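Local coordinates for alpha-l-arabinofuranosidase domain protein (Thermotoga maritima, PDB 4ATW) that probably hydrolyses terminal alpha-L-arabinofuranosyl residues from arabinose-containing polysaccharides and oligosaccharides, as a thermostable alpha-L-arabinofuranosidase, at residues V284-S289 against L299-F304; S248-L253 against C306-L311; E295-K300 against T344-A349; Y435-P440 against N452-T457. All coordinates share one frame; numbering follows the deposited sequence.

Interaction 1: V284-S289 against L299-F304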
loop_
_atom_site.group_PDB
_atom_site.type_symbol
_atom_site.label_atom_id
_atom_site.label_comp_id
_atom_site.label_asym_id
_atom_site.label_seq_id
_atom_site.Cartn_x
_atom_site.Cartn_y
_atom_site.Cartn_z
ATOM N N VAL A 284 -7.511 -7.232 -0.365
ATOM C CA VAL A 284 -8.435 -8.345 -0.263
ATOM C C VAL A 284 -8.300 -9.006 -1.599
ATOM O O VAL A 284 -8.153 -8.330 -2.599
ATOM C CB VAL A 284 -9.856 -7.850 -0.102
ATOM C CG1 VAL A 284 -10.817 -8.931 -0.477
ATOM C CG2 VAL A 284 -10.060 -7.359 1.329
ATOM N N TRP A 285 -8.328 -10.318 -1.617
ATOM C CA TRP A 285 -8.216 -11.023 -2.866
ATOM C C TRP A 285 -8.584 -12.476 -2.658
ATOM O O TRP A 285 -7.808 -13.249 -2.082
ATOM C CB TRP A 285 -6.794 -10.899 -3.384
ATOM C CG TRP A 285 -6.504 -11.743 -4.585
ATOM C CD1 TRP A 285 -7.412 -12.300 -5.431
ATOM C CD2 TRP A 285 -5.209 -12.116 -5.078
ATOM N NE1 TRP A 285 -6.769 -12.997 -6.422
ATOM C CE2 TRP A 285 -5.416 -12.902 -6.233
ATOM C CE3 TRP A 285 -3.901 -11.863 -4.658
ATOM C CZ2 TRP A 285 -4.368 -13.434 -6.972
ATOM C CZ3 TRP A 285 -2.871 -12.396 -5.394
ATOM C CH2 TRP A 285 -3.111 -13.173 -6.542
ATOM N N TYR A 286 -9.770 -12.862 -3.106
ATOM C CA TYR A 286 -10.160 -14.247 -2.929
ATOM C C TYR A 286 -11.020 -14.717 -4.095
ATOM O O TYR A 286 -11.007 -15.893 -4.449
ATOM C CB TYR A 286 -10.792 -14.427 -1.544
ATOM C CG TYR A 286 -12.117 -13.740 -1.370
ATOM C CD1 TYR A 286 -12.207 -12.353 -1.311
ATOM C CD2 TYR A 286 -13.293 -14.486 -1.292
ATOM C CE1 TYR A 286 -13.445 -11.716 -1.178
ATOM C CE2 TYR A 286 -14.541 -13.865 -1.161
ATOM C CZ TYR A 286 -14.609 -12.482 -1.100
ATOM O OH TYR A 286 -15.837 -11.890 -0.917
ATOM N N ARG A 287 -11.720 -13.775 -4.718
ATOM C CA ARG A 287 -12.623 -14.096 -5.803
ATOM C C ARG A 287 -12.067 -14.497 -7.157
ATOM O O ARG A 287 -12.377 -15.554 -7.678
ATOM C CB ARG A 287 -13.594 -12.917 -5.966
ATOM C CG ARG A 287 -14.554 -12.746 -4.795
ATOM C CD ARG A 287 -15.374 -11.473 -4.894
ATOM N NE ARG A 287 -14.681 -10.368 -4.273
ATOM C CZ ARG A 287 -15.176 -9.657 -3.271
ATOM N NH1 ARG A 287 -16.373 -9.923 -2.779
ATOM N NH2 ARG A 287 -14.453 -8.694 -2.733
ATOM N N VAL A 288 -11.251 -13.643 -7.735
ATOM C CA VAL A 288 -10.681 -13.891 -9.041
ATOM C C VAL A 288 -9.330 -14.582 -8.904
ATOM O O VAL A 288 -8.549 -14.276 -8.015
ATOM C CB VAL A 288 -10.477 -12.556 -9.793
ATOM C CG1 VAL A 288 -10.046 -12.817 -11.214
ATOM C CG2 VAL A 288 -11.745 -11.727 -9.748
ATOM N N SER A 289 -9.048 -15.521 -9.786
ATOM C CA SER A 289 -7.775 -16.202 -9.746
ATOM C C SER A 289 -7.318 -16.503 -11.153
ATOM O O SER A 289 -7.049 -17.640 -11.486
ATOM C CB SER A 289 -7.870 -17.488 -8.933
ATOM O OG SER A 289 -9.080 -18.166 -9.199
ATOM N N LEU A 299 -18.247 -2.879 -0.311
ATOM C CA LEU A 299 -18.100 -2.171 0.971
ATOM C C LEU A 299 -17.423 -2.986 2.077
ATOM O O LEU A 299 -16.646 -2.445 2.860
ATOM C CB LEU A 299 -19.462 -1.686 1.471
ATOM C CG LEU A 299 -19.422 -0.917 2.793
ATOM C CD1 LEU A 299 -18.670 0.378 2.652
ATOM C CD2 LEU A 299 -20.837 -0.652 3.227
ATOM N N LYS A 300 -17.745 -4.276 2.147
ATOM C CA LYS A 300 -17.148 -5.180 3.118
ATOM C C LYS A 300 -15.639 -4.997 3.045
ATOM O O LYS A 300 -14.999 -4.688 4.052
ATOM C CB LYS A 300 -17.488 -6.618 2.754
ATOM C CG LYS A 300 -16.784 -7.677 3.577
ATOM C CD LYS A 300 -17.155 -9.105 3.103
ATOM C CE LYS A 300 -16.219 -9.670 2.011
ATOM N NZ LYS A 300 -16.317 -9.049 0.664
ATOM N N ASP A 301 -15.083 -5.170 1.839
ATOM C CA ASP A 301 -13.658 -5.055 1.606
ATOM C C ASP A 301 -13.144 -3.678 1.921
ATOM O O ASP A 301 -12.042 -3.527 2.455
ATOM C CB ASP A 301 -13.351 -5.403 0.169
ATOM C CG ASP A 301 -13.925 -6.740 -0.229
ATOM O OD1 ASP A 301 -13.746 -7.722 0.530
ATOM O OD2 ASP A 301 -14.558 -6.817 -1.304
ATOM N N GLY A 302 -13.935 -2.665 1.593
ATOM C CA GLY A 302 -13.516 -1.296 1.874
ATOM C C GLY A 302 -13.328 -1.027 3.365
ATOM O O GLY A 302 -12.455 -0.246 3.776
ATOM N N ILE A 303 -14.167 -1.662 4.177
ATOM C CA ILE A 303 -14.074 -1.512 5.624
ATOM C C ILE A 303 -12.758 -2.140 6.081
ATOM O O ILE A 303 -12.055 -1.569 6.909
ATOM C CB ILE A 303 -15.273 -2.191 6.336
ATOM C CG1 ILE A 303 -16.548 -1.382 6.063
ATOM C CG2 ILE A 303 -14.989 -2.368 7.822
ATOM C CD1 ILE A 303 -16.478 0.073 6.467
ATOM N N PHE A 304 -12.423 -3.309 5.528
ATOM C CA PHE A 304 -11.177 -3.974 5.876
ATOM C C PHE A 304 -10.024 -3.032 5.592
ATOM O O PHE A 304 -9.110 -2.871 6.399
ATOM C CB PHE A 304 -10.998 -5.248 5.055
ATOM C CG PHE A 304 -9.591 -5.758 5.064
ATOM C CD1 PHE A 304 -9.131 -6.570 6.111
ATOM C CD2 PHE A 304 -8.696 -5.347 4.088
ATOM C CE1 PHE A 304 -7.801 -6.954 6.185
ATOM C CE2 PHE A 304 -7.370 -5.724 4.158
ATOM C CZ PHE A 304 -6.919 -6.530 5.214
#

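Interaction 2: S248-L253 against C306-L311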
loop_
_atom_site.group_PDB
_atom_site.type_symbol
_atom_site.label_atom_id
_atom_site.label_comp_id
_atom_site.label_asym_id
_atom_site.label_seq_id
_atom_site.Cartn_x
_atom_site.Cartn_y
_atom_site.Cartn_z
ATOM N N SER A 248 -12.496 -9.021 10.070
ATOM C CA SER A 248 -11.715 -9.451 11.222
ATOM C C SER A 248 -10.242 -9.797 10.954
ATOM O O SER A 248 -9.433 -9.849 11.890
ATOM C CB SER A 248 -12.386 -10.646 11.904
ATOM O OG SER A 248 -12.191 -11.851 11.179
ATOM N N THR A 249 -9.883 -10.015 9.691
ATOM C CA THR A 249 -8.516 -10.354 9.396
ATOM C C THR A 249 -7.620 -9.149 9.496
ATOM O O THR A 249 -6.426 -9.247 9.216
ATOM C CB THR A 249 -8.334 -10.939 7.992
ATOM O OG1 THR A 249 -8.910 -10.049 7.041
ATOM C CG2 THR A 249 -8.962 -12.313 7.885
ATOM N N VAL A 250 -8.162 -7.992 9.849
ATOM C CA VAL A 250 -7.289 -6.817 9.985
ATOM C C VAL A 250 -6.566 -7.027 11.309
ATOM O O VAL A 250 -5.462 -6.548 11.524
ATOM C CB VAL A 250 -8.095 -5.465 9.958
ATOM C CG1 VAL A 250 -9.287 -5.577 10.813
ATOM C CG2 VAL A 250 -7.261 -4.311 10.433
ATOM N N TYR A 251 -7.173 -7.808 12.185
ATOM C CA TYR A 251 -6.526 -8.058 13.443
ATOM C C TYR A 251 -5.625 -9.271 13.370
ATOM O O TYR A 251 -4.819 -9.503 14.260
ATOM C CB TYR A 251 -7.566 -8.104 14.557
ATOM C CG TYR A 251 -8.140 -6.700 14.731
ATOM C CD1 TYR A 251 -7.452 -5.722 15.477
ATOM C CD2 TYR A 251 -9.284 -6.296 14.025
ATOM C CE1 TYR A 251 -7.886 -4.385 15.505
ATOM C CE2 TYR A 251 -9.720 -4.959 14.042
ATOM C CZ TYR A 251 -9.013 -4.015 14.781
ATOM O OH TYR A 251 -9.409 -2.704 14.762
ATOM N N LEU A 252 -5.744 -10.028 12.286
ATOM C CA LEU A 252 -4.862 -11.164 12.057
ATOM C C LEU A 252 -3.587 -10.506 11.525
ATOM O O LEU A 252 -2.496 -10.766 12.002
ATOM C CB LEU A 252 -5.446 -12.107 11.003
ATOM C CG LEU A 252 -4.759 -13.438 10.686
ATOM C CD1 LEU A 252 -5.517 -14.150 9.598
ATOM C CD2 LEU A 252 -3.359 -13.188 10.230
ATOM N N LEU A 253 -3.730 -9.614 10.550
ATOM C CA LEU A 253 -2.585 -8.912 9.991
ATOM C C LEU A 253 -1.794 -8.267 11.125
ATOM O O LEU A 253 -0.576 -8.133 11.048
ATOM C CB LEU A 253 -3.046 -7.843 8.998
ATOM C CG LEU A 253 -1.894 -6.937 8.551
ATOM C CD1 LEU A 253 -0.946 -7.671 7.610
ATOM C CD2 LEU A 253 -2.459 -5.698 7.890
ATOM N N CYS A 306 -10.184 0.077 5.383
ATOM C CA CYS A 306 -10.283 1.182 6.302
ATOM C C CYS A 306 -9.549 0.814 7.598
ATOM O O CYS A 306 -8.721 1.577 8.120
ATOM C CB CYS A 306 -11.762 1.478 6.544
ATOM S SG CYS A 306 -12.218 3.182 6.130
ATOM N N GLY A 307 -9.845 -0.380 8.086
ATOM C CA GLY A 307 -9.238 -0.858 9.311
ATOM C C GLY A 307 -7.732 -0.987 9.233
ATOM O O GLY A 307 -6.994 -0.615 10.173
ATOM N N VAL A 308 -7.263 -1.538 8.121
ATOM C CA VAL A 308 -5.836 -1.678 7.931
ATOM C C VAL A 308 -5.157 -0.306 8.091
ATOM O O VAL A 308 -4.189 -0.160 8.840
ATOM C CB VAL A 308 -5.526 -2.273 6.535
ATOM C CG1 VAL A 308 -4.022 -2.291 6.290
ATOM C CG2 VAL A 308 -6.066 -3.693 6.460
ATOM N N LEU A 309 -5.683 0.704 7.404
ATOM C CA LEU A 309 -5.102 2.050 7.489
ATOM C C LEU A 309 -5.079 2.568 8.922
ATOM O O LEU A 309 -4.120 3.223 9.340
ATOM C CB LEU A 309 -5.862 3.043 6.584
ATOM C CG LEU A 309 -5.687 2.867 5.076
ATOM C CD1 LEU A 309 -6.609 3.828 4.362
ATOM C CD2 LEU A 309 -4.247 3.075 4.678
ATOM N N VAL A 310 -6.131 2.280 9.674
ATOM C CA VAL A 310 -6.157 2.717 11.054
ATOM C C VAL A 310 -5.045 2.009 11.841
ATOM O O VAL A 310 -4.350 2.638 12.657
ATOM C CB VAL A 310 -7.482 2.394 11.727
ATOM C CG1 VAL A 310 -7.425 2.845 13.176
ATOM C CG2 VAL A 310 -8.630 3.052 10.985
ATOM N N LEU A 311 -4.898 0.698 11.598
ATOM C CA LEU A 311 -3.882 -0.126 12.240
ATOM C C LEU A 311 -2.505 0.488 11.949
ATOM O O LEU A 311 -1.744 0.833 12.864
ATOM C CB LEU A 311 -3.979 -1.537 11.675
ATOM C CG LEU A 311 -2.985 -2.507 12.297
ATOM C CD1 LEU A 311 -3.301 -2.682 13.757
ATOM C CD2 LEU A 311 -3.044 -3.843 11.611
#

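Interaction 3: E295-K300 against T344-A349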
loop_
_atom_site.group_PDB
_atom_site.type_symbol
_atom_site.label_atom_id
_atom_site.label_comp_id
_atom_site.label_asym_id
_atom_site.label_seq_id
_atom_site.Cartn_x
_atom_site.Cartn_y
_atom_site.Cartn_z
ATOM N N GLU A 295 -10.699 -8.070 -9.389
ATOM C CA GLU A 295 -11.496 -8.327 -8.209
ATOM C C GLU A 295 -12.576 -7.254 -8.002
ATOM O O GLU A 295 -12.270 -6.062 -7.961
ATOM C CB GLU A 295 -10.561 -8.359 -7.010
ATOM C CG GLU A 295 -11.161 -8.926 -5.733
ATOM C CD GLU A 295 -11.036 -10.449 -5.625
ATOM O OE1 GLU A 295 -10.312 -11.019 -6.459
ATOM O OE2 GLU A 295 -11.643 -11.067 -4.709
ATOM N N PRO A 296 -13.865 -7.670 -7.874
ATOM C CA PRO A 296 -15.003 -6.775 -7.671
ATOM C C PRO A 296 -15.152 -6.438 -6.202
ATOM O O PRO A 296 -15.895 -7.077 -5.482
ATOM C CB PRO A 296 -16.163 -7.608 -8.190
ATOM C CG PRO A 296 -15.807 -8.967 -7.701
ATOM C CD PRO A 296 -14.344 -9.055 -8.077
ATOM N N TYR A 297 -14.453 -5.414 -5.762
ATOM C CA TYR A 297 -14.491 -5.031 -4.355
ATOM C C TYR A 297 -15.800 -4.389 -3.947
ATOM O O TYR A 297 -16.357 -3.578 -4.688
ATOM C CB TYR A 297 -13.312 -4.084 -4.041
ATOM C CG TYR A 297 -11.939 -4.716 -4.249
ATOM C CD1 TYR A 297 -11.482 -5.718 -3.397
ATOM C CD2 TYR A 297 -11.123 -4.341 -5.308
ATOM C CE1 TYR A 297 -10.242 -6.331 -3.591
ATOM C CE2 TYR A 297 -9.895 -4.949 -5.513
ATOM C CZ TYR A 297 -9.455 -5.940 -4.649
ATOM O OH TYR A 297 -8.211 -6.512 -4.826
ATOM N N ASP A 298 -16.294 -4.773 -2.772
ATOM C CA ASP A 298 -17.519 -4.206 -2.242
ATOM C C ASP A 298 -17.237 -3.536 -0.887
ATOM O O ASP A 298 -16.110 -3.609 -0.378
ATOM C CB ASP A 298 -18.598 -5.281 -2.115
ATOM C CG ASP A 298 -18.167 -6.449 -1.272
ATOM O OD1 ASP A 298 -17.644 -6.221 -0.168
ATOM O OD2 ASP A 298 -18.368 -7.600 -1.704
ATOM N N LEU A 299 -18.247 -2.879 -0.311
ATOM C CA LEU A 299 -18.100 -2.171 0.971
ATOM C C LEU A 299 -17.423 -2.986 2.077
ATOM O O LEU A 299 -16.646 -2.445 2.860
ATOM C CB LEU A 299 -19.462 -1.686 1.471
ATOM C CG LEU A 299 -19.422 -0.917 2.793
ATOM C CD1 LEU A 299 -18.670 0.378 2.652
ATOM C CD2 LEU A 299 -20.837 -0.652 3.227
ATOM N N LYS A 300 -17.745 -4.276 2.147
ATOM C CA LYS A 300 -17.148 -5.180 3.118
ATOM C C LYS A 300 -15.639 -4.997 3.045
ATOM O O LYS A 300 -14.999 -4.688 4.052
ATOM C CB LYS A 300 -17.488 -6.618 2.754
ATOM C CG LYS A 300 -16.784 -7.677 3.577
ATOM C CD LYS A 300 -17.155 -9.105 3.103
ATOM C CE LYS A 300 -16.219 -9.670 2.011
ATOM N NZ LYS A 300 -16.317 -9.049 0.664
ATOM N N THR A 344 -13.874 1.883 -6.415
ATOM C CA THR A 344 -14.346 0.811 -5.539
ATOM C C THR A 344 -14.174 1.225 -4.102
ATOM O O THR A 344 -13.355 2.094 -3.789
ATOM C CB THR A 344 -13.558 -0.456 -5.717
ATOM O OG1 THR A 344 -12.166 -0.163 -5.580
ATOM C CG2 THR A 344 -13.861 -1.076 -7.067
ATOM N N PRO A 345 -14.955 0.608 -3.201
ATOM C CA PRO A 345 -14.908 0.905 -1.761
ATOM C C PRO A 345 -13.485 0.974 -1.194
ATOM O O PRO A 345 -13.206 1.724 -0.262
ATOM C CB PRO A 345 -15.738 -0.225 -1.159
ATOM C CG PRO A 345 -16.796 -0.436 -2.236
ATOM C CD PRO A 345 -15.990 -0.406 -3.503
ATOM N N VAL A 346 -12.578 0.195 -1.781
ATOM C CA VAL A 346 -11.187 0.187 -1.350
ATOM C C VAL A 346 -10.588 1.553 -1.660
ATOM O O VAL A 346 -9.876 2.134 -0.841
ATOM C CB VAL A 346 -10.397 -0.896 -2.083
ATOM C CG1 VAL A 346 -8.979 -0.924 -1.565
ATOM C CG2 VAL A 346 -11.065 -2.254 -1.881
ATOM N N TYR A 347 -10.886 2.072 -2.850
ATOM C CA TYR A 347 -10.376 3.392 -3.217
ATOM C C TYR A 347 -10.916 4.417 -2.231
ATOM O O TYR A 347 -10.176 5.246 -1.721
ATOM C CB TYR A 347 -10.768 3.763 -4.655
ATOM C CG TYR A 347 -10.489 5.219 -5.009
ATOM C CD1 TYR A 347 -11.325 6.244 -4.545
ATOM C CD2 TYR A 347 -9.366 5.586 -5.732
ATOM C CE1 TYR A 347 -11.034 7.579 -4.782
ATOM C CE2 TYR A 347 -9.073 6.920 -5.973
ATOM C CZ TYR A 347 -9.911 7.899 -5.487
ATOM O OH TYR A 347 -9.620 9.218 -5.666
ATOM N N LYS A 348 -12.213 4.338 -1.955
ATOM C CA LYS A 348 -12.847 5.264 -1.043
ATOM C C LYS A 348 -12.143 5.312 0.301
ATOM O O LYS A 348 -11.852 6.406 0.811
ATOM C CB LYS A 348 -14.317 4.896 -0.868
ATOM C CG LYS A 348 -15.147 5.174 -2.115
ATOM C CD LYS A 348 -15.071 6.657 -2.544
ATOM C CE LYS A 348 -15.845 6.969 -3.843
ATOM N NZ LYS A 348 -15.699 8.402 -4.236
ATOM N N ALA A 349 -11.844 4.138 0.863
ATOM C CA ALA A 349 -11.180 4.076 2.165
ATOM C C ALA A 349 -9.964 4.991 2.181
ATOM O O ALA A 349 -9.700 5.704 3.163
ATOM C CB ALA A 349 -10.778 2.661 2.494
#

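Interaction 4: Y435-P440 against N452-T457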
loop_
_atom_site.group_PDB
_atom_site.type_symbol
_atom_site.label_atom_id
_atom_site.label_comp_id
_atom_site.label_asym_id
_atom_site.label_seq_id
_atom_site.Cartn_x
_atom_site.Cartn_y
_atom_site.Cartn_z
ATOM N N TYR A 435 -16.629 13.228 8.623
ATOM C CA TYR A 435 -16.767 12.601 7.315
ATOM C C TYR A 435 -16.843 11.130 7.538
ATOM O O TYR A 435 -15.910 10.551 8.054
ATOM C CB TYR A 435 -15.585 12.913 6.415
ATOM C CG TYR A 435 -15.244 14.365 6.397
ATOM C CD1 TYR A 435 -14.511 14.929 7.435
ATOM C CD2 TYR A 435 -15.646 15.173 5.347
ATOM C CE1 TYR A 435 -14.169 16.280 7.428
ATOM C CE2 TYR A 435 -15.322 16.537 5.325
ATOM C CZ TYR A 435 -14.577 17.085 6.370
ATOM O OH TYR A 435 -14.223 18.416 6.371
ATOM N N THR A 436 -17.965 10.538 7.162
ATOM C CA THR A 436 -18.139 9.109 7.350
ATOM C C THR A 436 -18.351 8.383 6.015
ATOM O O THR A 436 -18.934 8.933 5.058
ATOM C CB THR A 436 -19.319 8.836 8.297
ATOM O OG1 THR A 436 -20.523 8.724 7.536
ATOM C CG2 THR A 436 -19.480 9.998 9.285
ATOM N N LEU A 437 -17.870 7.144 5.962
ATOM C CA LEU A 437 -17.970 6.332 4.748
ATOM C C LEU A 437 -18.654 4.998 4.968
ATOM O O LEU A 437 -18.167 4.147 5.724
ATOM C CB LEU A 437 -16.573 6.087 4.158
ATOM C CG LEU A 437 -16.398 4.957 3.147
ATOM C CD1 LEU A 437 -17.295 5.163 1.937
ATOM C CD2 LEU A 437 -14.940 4.922 2.740
ATOM N N THR A 438 -19.780 4.821 4.291
ATOM C CA THR A 438 -20.535 3.580 4.399
ATOM C C THR A 438 -21.447 3.534 3.190
ATOM O O THR A 438 -21.239 4.292 2.241
ATOM C CB THR A 438 -21.393 3.535 5.709
ATOM O OG1 THR A 438 -21.858 2.192 5.958
ATOM C CG2 THR A 438 -22.583 4.478 5.594
ATOM N N GLY A 439 -22.445 2.654 3.230
ATOM C CA GLY A 439 -23.376 2.541 2.128
ATOM C C GLY A 439 -24.534 1.613 2.431
ATOM O O GLY A 439 -24.632 1.083 3.532
ATOM N N PRO A 440 -25.422 1.375 1.458
ATOM C CA PRO A 440 -26.590 0.498 1.604
ATOM C C PRO A 440 -26.436 -0.786 2.439
ATOM O O PRO A 440 -27.048 -0.940 3.491
ATOM C CB PRO A 440 -26.952 0.181 0.160
ATOM C CG PRO A 440 -26.617 1.468 -0.538
ATOM C CD PRO A 440 -25.282 1.828 0.063
ATOM N N ASN A 452 -21.670 6.413 -7.040
ATOM C CA ASN A 452 -21.811 6.916 -5.672
ATOM C C ASN A 452 -22.548 6.104 -4.620
ATOM O O ASN A 452 -22.830 6.623 -3.539
ATOM C CB ASN A 452 -22.407 8.310 -5.732
ATOM C CG ASN A 452 -21.465 9.280 -6.367
ATOM O OD1 ASN A 452 -20.385 9.536 -5.842
ATOM N ND2 ASN A 452 -21.838 9.803 -7.523
ATOM N N VAL A 453 -22.847 4.840 -4.915
ATOM C CA VAL A 453 -23.535 3.970 -3.951
ATOM C C VAL A 453 -22.796 3.983 -2.601
ATOM O O VAL A 453 -23.397 4.213 -1.547
ATOM C CB VAL A 453 -23.613 2.512 -4.472
ATOM C CG1 VAL A 453 -24.199 1.612 -3.400
ATOM C CG2 VAL A 453 -24.459 2.453 -5.736
ATOM N N VAL A 454 -21.488 3.728 -2.659
ATOM C CA VAL A 454 -20.608 3.736 -1.488
ATOM C C VAL A 454 -19.781 5.026 -1.593
ATOM O O VAL A 454 -19.022 5.195 -2.552
ATOM C CB VAL A 454 -19.663 2.497 -1.496
ATOM C CG1 VAL A 454 -18.730 2.541 -0.298
ATOM C CG2 VAL A 454 -20.487 1.206 -1.487
ATOM N N ASP A 455 -19.922 5.941 -0.632
ATOM C CA ASP A 455 -19.189 7.201 -0.722
ATOM C C ASP A 455 -18.990 7.900 0.625
ATOM O O ASP A 455 -19.487 7.435 1.658
ATOM C CB ASP A 455 -19.929 8.119 -1.703
ATOM C CG ASP A 455 -19.004 9.048 -2.452
ATOM O OD1 ASP A 455 -17.881 9.288 -1.969
ATOM O OD2 ASP A 455 -19.404 9.550 -3.522
ATOM N N ILE A 456 -18.255 9.012 0.599
ATOM C CA ILE A 456 -17.970 9.805 1.793
ATOM C C ILE A 456 -18.940 10.959 1.885
ATOM O O ILE A 456 -19.225 11.615 0.881
ATOM C CB ILE A 456 -16.568 10.414 1.742
ATOM C CG1 ILE A 456 -15.533 9.296 1.629
ATOM C CG2 ILE A 456 -16.314 11.265 2.991
ATOM C CD1 ILE A 456 -14.108 9.791 1.498
ATOM N N THR A 457 -19.421 11.232 3.094
ATOM C CA THR A 457 -20.388 12.324 3.322
ATOM C C THR A 457 -20.126 13.116 4.601
ATOM O O THR A 457 -19.997 12.546 5.694
ATOM C CB THR A 457 -21.788 11.756 3.419
ATOM O OG1 THR A 457 -21.819 10.813 4.503
ATOM C CG2 THR A 457 -22.168 11.031 2.094
#

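Interaction 1: V284-S289 against L299-F304
One face of the Tyr286 ring carries Arg287 CG, which sits 3.7 Å above the ring plane and over its centre. In turn, Tyr286 CE1 lies over the middle of one face of the Arg287 guanidinium, while the carboxyl carbon of Asp301 lies in plane at the guanidinium edge. From that edge Arg287 NH2 donates to Asp301 OD2 in a salt bridge modelled at 2.4 Å; the two groups meet tip to tip with their planes turned 80° apart. The pairs join the loop leaving strand 276-284, seventh of a (beta/alpha)8 barrel, to the first turn of the helix that completes the same beta-alpha unit. Lys300, bent at chi3 and chi4, swings NZ back to Asp301 OD1 at 2.9 Å as a second salt bridge, with weaker bonds to Asp298 and to Tyr286 OH, which also bonds Asp241. An alanine in place of Lys300 would probably cost Asp301 one of its holds. Arg287 is gripped further by Glu295 and Asp298, so its charge is shared among three carboxylates. Beside this network Val284 CG2 reaches Phe304 CD2 at 3.7 Å, and Val284 crosses Asp301 at about a right angle.

Interaction 2: S248-L253 against C306-L311
Val250 is directed toward helix 299-313 and supplies the wedge of this contact. Its CG2, anti to the backbone N, ends against main chain, 3.6 Å from Gly307 C and equally near the amide of Val308; with no side chain on Gly307, the methyl can lie directly on the helix backbone. The helices come close as a result, with Val250 CA and Val308 CA 5.7 Å apart. Two larger side chains close in around the wedge. Leu253, one turn further on with CG anti to its backbone N, crosses Val308 at about a right angle, its CD2 standing 4.1 Å from Val308 CG1. The same methyl meets Leu311 CD2 at 4.2 Å, the two leucines crossing obliquely. Leu311 CD2 also reaches back over the first turn of the other helix, 3.6 Å from Val250 O, while Val308 offers its second branch, CG2, to Val250 CG2. Packed this way are the helices that follow the sixth and seventh strands of the (beta/alpha)8 barrel, neighbours in its outer layer. Around them the beta domain takes part as well: Cys306 forms a disulfide with Cys476, and Tyr251 OH is hydrogen-bonded to Asp393. Thr249, just before the helix, is tied by its hydroxyl to Thr238 on the sixth strand. No hydrogen bond or salt bridge joins the two segments, so their fit rests on methyls of branched side chains set against one another and against bare backbone, an attraction that depends on shape and burial and gives no directional lock.

Interaction 3: E295-K300 against T344-A349
Van der Waals packing does all the work across this pair of helix starts. The Pro345 ring lies against the backbone of 297-299: CG is 3.4 Å from Asp298 C and as close to Leu299 N, while CD touches Tyr297 O, also at 3.4 Å. Val346 adds a methyl, CG2, which crosses obliquely to within 3.5 Å of Tyr297 CG. Thr344 meets the same tyrosine through CB, 4.0 Å from Tyr297 CB, and the ring has Glu295 CG over one face, offset toward the rim. A glycine at Pro345 would probably leave the peptides around Asp298 less well packed, without the ring now pressed on them.

Polar bonds, by contrast, do not cross between the segments. Tyr297 OH is hydrogen-bonded to Val284 O and Thr344 OG1 to Ala333 O. Asp298 is the N-cap of helix 299-313: its side chain caps the backbone N of Asp301, whose OD2 in turn accepts from Asp298 N, which fits a capping box. Thr344 holds the matching N-cap position of helix 345-355. The contact thus sets the starts of helices 299-313 and 345-355 side by side. The Asp298 carboxylate probably helps offset the partial positive charge at the start of helix 299-313, while the ring carbons of Pro345 present hydrocarbon to the neighbouring peptides, and its N has no hydrogen to leave unsatisfied there.

Interaction 4: Y435-P440 against N452-T457
Leu437 is the apolar centre. With CG anti to the backbone N it lays CD1 over the partner backbone near Asp455 O, 3.7 Å from Val454 CG1, and its CB faces Ile456 CG1 across a non-hydrogen-bonded antiparallel pair. Ile456 sends its other branch, CG2, to Tyr435 CB at 3.9 Å. Leu352 and Lys348 of helix 345-355 pack on this face, while the ring of Tyr435 stacks with His356. At the far end, past the regular strand, Pro440 crosses Val453 at about a right angle, CD 3.6 Å from Val453 CG1.

Outward from the hydrocarbon come the backbone bonds. Thr436 and Thr457 form the hydrogen-bonded pair: Thr436 N donates to Thr457 O at 3.2 Å, nearly straight at 168°, and Thr457 N returns a bond of 3.1 Å to Thr436 O, lying in the carbonyl plane. The strand segments run antiparallel, 151° between their directions. They form a long-looped beta hairpin in the C-terminal beta domain, with strand 433-438 also pairing with 475-481 on its other side. The threonines share the opposite face from Leu437, and Thr457 OG1 adds a weak bond to Thr436 O, which therefore takes two donors. Asp455 turns OD1 to the neighbouring Ile456 N at 2.6 Å and reaches round to Lys348 in a long, weak ion pair.

The hairpin is consequently two-sided: branched hydrocarbon turned to the helix, threonine hydroxyls on the other face, and the Thr436-Thr457 main-chain bonds setting the register at that end.

Helix 299-313 runs through interactions 1, 2 and 3 and, by way of Leu299, reaches interaction 4, where Leu299 CD1 lies 3.7 Å from Val454 CG1. Interactions 1 and 3, with centres about 7 Å apart, share Leu299 and Lys300 and are linked by a probable hydrogen bond from Tyr286 N to Glu295 OE2. Interaction 2, its centre about 13 Å from that of interaction 1, touches it where Phe304 meets Thr249. Interactions 3 and 4, centres about 11 Å apart, join barrel to beta domain through Lys348 packing on Leu437. Interaction 1 follows the seventh strand; in such barrels the active site lies at the strands' C-terminal ends, so it probably lies near that site.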